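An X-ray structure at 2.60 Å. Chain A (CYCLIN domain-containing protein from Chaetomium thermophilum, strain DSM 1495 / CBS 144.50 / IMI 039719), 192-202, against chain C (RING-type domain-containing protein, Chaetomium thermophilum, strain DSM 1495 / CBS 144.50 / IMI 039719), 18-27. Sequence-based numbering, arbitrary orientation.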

# COMPACT_ATOMS: atom_id res chain seq x y z
N LEU A 192 4.00 -3.58 17.62
CA LEU A 192 4.68 -3.58 18.91
C LEU A 192 4.27 -2.37 19.74
O LEU A 192 3.90 -2.51 20.92
CB LEU A 192 6.20 -3.60 18.70
CG LEU A 192 7.08 -3.43 19.94
CD1 LEU A 192 6.85 -4.55 20.94
CD2 LEU A 192 8.54 -3.35 19.54
N ARG A 193 4.31 -1.18 19.15
CA ARG A 193 3.94 0.02 19.89
C ARG A 193 2.47 -0.03 20.29
O ARG A 193 2.09 0.56 21.31
CB ARG A 193 4.24 1.26 19.05
CG ARG A 193 4.18 2.57 19.82
CD ARG A 193 5.04 3.63 19.16
NE ARG A 193 6.43 3.55 19.59
CZ ARG A 193 7.42 4.25 19.05
NH1 ARG A 193 7.18 5.10 18.05
NH2 ARG A 193 8.66 4.11 19.50
N GLY A 194 1.64 -0.72 19.51
CA GLY A 194 0.25 -0.90 19.90
C GLY A 194 0.11 -1.83 21.09
O GLY A 194 -0.72 -1.60 21.98
N ALA A 195 0.92 -2.89 21.14
CA ALA A 195 0.86 -3.82 22.26
C ALA A 195 1.34 -3.18 23.56
O ALA A 195 0.86 -3.55 24.64
CB ALA A 195 1.69 -5.07 21.95
N ILE A 196 2.27 -2.23 23.48
CA ILE A 196 2.77 -1.58 24.69
C ILE A 196 1.67 -0.74 25.34
O ILE A 196 1.55 -0.70 26.57
CB ILE A 196 4.01 -0.73 24.38
CG1 ILE A 196 5.18 -1.62 23.96
CG2 ILE A 196 4.39 0.13 25.58
CD1 ILE A 196 5.69 -2.54 25.05
N MET A 197 0.86 -0.06 24.53
CA MET A 197 -0.20 0.77 25.09
C MET A 197 -1.23 -0.08 25.85
O MET A 197 -1.69 0.32 26.92
CB MET A 197 -0.87 1.59 23.99
CG MET A 197 0.04 2.67 23.43
SD MET A 197 -0.67 3.62 22.08
CE MET A 197 -0.74 2.40 20.78
N GLU A 198 -1.58 -1.24 25.31
CA GLU A 198 -2.51 -2.12 26.02
C GLU A 198 -1.94 -2.53 27.37
O GLU A 198 -2.68 -2.66 28.36
CB GLU A 198 -2.84 -3.35 25.17
CG GLU A 198 -3.76 -4.35 25.86
CD GLU A 198 -5.10 -3.75 26.26
OE1 GLU A 198 -5.67 -2.99 25.45
OE2 GLU A 198 -5.57 -4.04 27.38
N LEU A 199 -0.62 -2.74 27.44
CA LEU A 199 0.02 -3.08 28.71
C LEU A 199 0.09 -1.87 29.64
O LEU A 199 -0.02 -2.03 30.86
CB LEU A 199 1.42 -3.63 28.47
CG LEU A 199 1.51 -5.03 27.86
CD1 LEU A 199 2.87 -5.25 27.22
CD2 LEU A 199 1.24 -6.08 28.92
N SER A 200 0.26 -0.67 29.08
CA SER A 200 0.34 0.52 29.92
C SER A 200 -0.92 0.75 30.73
O SER A 200 -0.87 1.47 31.74
CB SER A 200 0.62 1.75 29.04
OG SER A 200 1.88 1.64 28.40
N THR A 201 -2.04 0.15 30.33
CA THR A 201 -3.29 0.31 31.07
C THR A 201 -3.31 -0.52 32.35
O THR A 201 -4.11 -0.24 33.24
CB THR A 201 -4.48 -0.08 30.19
OG1 THR A 201 -4.47 -1.49 29.94
CG2 THR A 201 -4.43 0.67 28.87
N LEU A 202 -2.45 -1.53 32.45
CA LEU A 202 -2.39 -2.34 33.67
C LEU A 202 -1.68 -1.55 34.77
O LEU A 202 -0.62 -0.97 34.52
CB LEU A 202 -1.65 -3.65 33.39
CG LEU A 202 -2.45 -4.78 32.75
CD1 LEU A 202 -3.22 -4.30 31.53
CD2 LEU A 202 -1.52 -5.93 32.37
N VAL C 18 -10.32 -0.01 21.11
CA VAL C 18 -9.50 1.19 21.09
C VAL C 18 -10.20 2.22 21.97
O VAL C 18 -11.17 2.86 21.54
CB VAL C 18 -9.28 1.71 19.67
CG1 VAL C 18 -8.55 3.05 19.69
CG2 VAL C 18 -8.50 0.69 18.84
N ARG C 19 -9.71 2.40 23.19
CA ARG C 19 -10.30 3.31 24.15
C ARG C 19 -9.45 4.56 24.30
O ARG C 19 -8.30 4.64 23.84
CB ARG C 19 -10.52 2.63 25.51
CG ARG C 19 -9.35 1.79 26.03
CD ARG C 19 -9.76 0.33 26.24
NE ARG C 19 -8.96 -0.33 27.26
CZ ARG C 19 -7.87 -1.06 27.03
NH1 ARG C 19 -7.22 -1.61 28.04
NH2 ARG C 19 -7.43 -1.24 25.79
N GLU C 20 -10.04 5.57 24.96
CA GLU C 20 -9.44 6.89 25.03
C GLU C 20 -8.16 6.90 25.85
O GLU C 20 -7.30 7.76 25.63
CB GLU C 20 -10.46 7.88 25.61
CG GLU C 20 -9.95 9.30 25.79
CD GLU C 20 -11.02 10.22 26.37
OE1 GLU C 20 -10.67 11.09 27.19
OE2 GLU C 20 -12.21 10.05 26.02
N GLU C 21 -8.01 5.97 26.79
CA GLU C 21 -6.86 5.99 27.68
C GLU C 21 -5.57 5.52 27.03
O GLU C 21 -4.50 5.69 27.62
CB GLU C 21 -7.13 5.11 28.91
CG GLU C 21 -7.18 3.62 28.61
CD GLU C 21 -7.54 2.79 29.83
OE1 GLU C 21 -8.75 2.63 30.10
OE2 GLU C 21 -6.62 2.31 30.52
N LEU C 22 -5.63 4.95 25.83
CA LEU C 22 -4.42 4.47 25.17
C LEU C 22 -3.55 5.65 24.75
O LEU C 22 -4.03 6.60 24.13
CB LEU C 22 -4.79 3.63 23.95
CG LEU C 22 -5.56 2.34 24.24
CD1 LEU C 22 -5.98 1.66 22.94
CD2 LEU C 22 -4.72 1.38 25.08
N ASN C 23 -2.26 5.58 25.10
CA ASN C 23 -1.29 6.58 24.67
C ASN C 23 0.10 6.04 24.94
O ASN C 23 0.29 5.12 25.74
CB ASN C 23 -1.49 7.92 25.39
CG ASN C 23 -0.76 9.06 24.71
OD1 ASN C 23 -0.45 8.99 23.52
ND2 ASN C 23 -0.47 10.11 25.46
N HIS C 24 1.09 6.63 24.25
CA HIS C 24 2.48 6.20 24.34
C HIS C 24 3.33 7.46 24.45
O HIS C 24 3.11 8.42 23.68
CB HIS C 24 2.87 5.38 23.11
CG HIS C 24 4.21 4.72 23.22
ND1 HIS C 24 5.40 5.41 23.09
CD2 HIS C 24 4.55 3.43 23.45
CE1 HIS C 24 6.41 4.58 23.23
NE2 HIS C 24 5.92 3.37 23.45
N PRO C 25 4.30 7.50 25.36
CA PRO C 25 5.05 8.75 25.57
C PRO C 25 5.75 9.26 24.33
O PRO C 25 5.99 10.47 24.21
CB PRO C 25 6.05 8.39 26.68
CG PRO C 25 6.17 6.90 26.62
CD PRO C 25 4.82 6.41 26.20
N SER C 26 6.10 8.36 23.40
CA SER C 26 6.70 8.80 22.14
C SER C 26 5.75 9.71 21.36
O SER C 26 6.21 10.54 20.57
CB SER C 26 7.09 7.59 21.30
OG SER C 26 5.95 6.86 20.88
N LEU C 27 4.44 9.56 21.56
CA LEU C 27 3.49 10.43 20.87
C LEU C 27 3.47 11.83 21.47
O LEU C 27 3.25 12.80 20.75
CB LEU C 27 2.08 9.83 20.93
CG LEU C 27 1.79 8.61 20.07
CD1 LEU C 27 0.36 8.14 20.29
CD2 LEU C 27 2.02 8.93 18.60

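Chain A contributes a helix already under way at A:Leu192 and running toward A:Ser200; chain C lays a mostly irregular strip of backbone along one side of it. That strip begins with a type I turn from C:Arg19 to C:Leu22, closed by a weak bond from C:Leu22 N to C:Arg19 O, passes through C:Asn23 and C:His24 in extended conformation, and enters a weakly bonded helix near C:Pro25. The CA atoms come closest at A:Met197 and C:Leu22, 5.6 Å apart. Between them the two stretches bury 540 Å², yet every hydrogen bond assigned across them joins side chain to side chain. Chain A meets its partner at A:Arg193 and A:Met197 on the helix and at A:Thr201 in the loop that follows, four residues apart each time, with A:Ile196 and A:Glu198 assisting; A:Ala195 and A:Leu199 make no contact with chain C's stretch.

At the center sits A:Met197, pointing toward chain C. It and C:His24 are the most covered residues, losing 82 and 76 Å² to the other stretch; both are buried in the assembly, as is C:Leu22, which suits the apolar pair at the middle. The flexible, unbranched side chain of A:Met197 suits a surface made partly of backbone: CG lies 3.4 Å from C:Asn23 O and 3.9 Å from C:His24 CB, while CB packs 4.0 Å from C:Leu22 CD2. C:Leu22 leaves its backbone sideways, but the end of its side chain comes nearer the helix, bringing CD2 to 3.7 Å from A:Met197 O and 3.9 Å from A:Thr201 CG2. One methyl thus meets both A:Met197 and A:Thr201, four residues on.

The charged anchor lies beside this apolar patch. A:Glu198 starts sideways, and with chi1 t and chi2 p its carboxylate comes nearer chain C; C:Arg19 likewise starts sideways and reaches in. The result is a two-pronged salt bridge, C:Arg19 NH2 to A:Glu198 OE1 at 2.5 Å and C:Arg19 NH1 to A:Glu198 OE2 at 3.0 Å, with OE1 at the guanidinium edge, where the N-H groups can point at it. A:Thr201 completes this end. Its OG1 donates to A:Glu198 O at 2.7 Å, tying the hydroxyl back to the last part of the helix. The beta-branched residue turns its hydroxyl to the backbone and its methyl to C:Leu22, and that methyl, CG2, also lies 3.2 Å from C:Glu21 OE2.

At the other end, C:His24 points toward the helix and combines two roles. Over one face of its ring lies A:Arg193 CG, 4.0 Å from the centroid and 23° off the normal, a CH-pi contact made by the aliphatic part of an arginine. A:Ile196 CG2 adds apolar cover at 3.9 Å from C:His24 CD2. As the N-cap of the following helix, the same imidazole accepts from C:Ser26 N at ND1, 3.0 Å away, so the cap helps to fix the ring that the arginine covers. Farther out, A:Arg193 CZ lies 3.5 Å from C:Ser26 OG, which sits over one guanidinium face; a small polar residue suits this position. The rule is compact: methionine and leucine pack in the middle, a salt bridge secures one end, and a capping histidine receives the arginine's methylenes at the other.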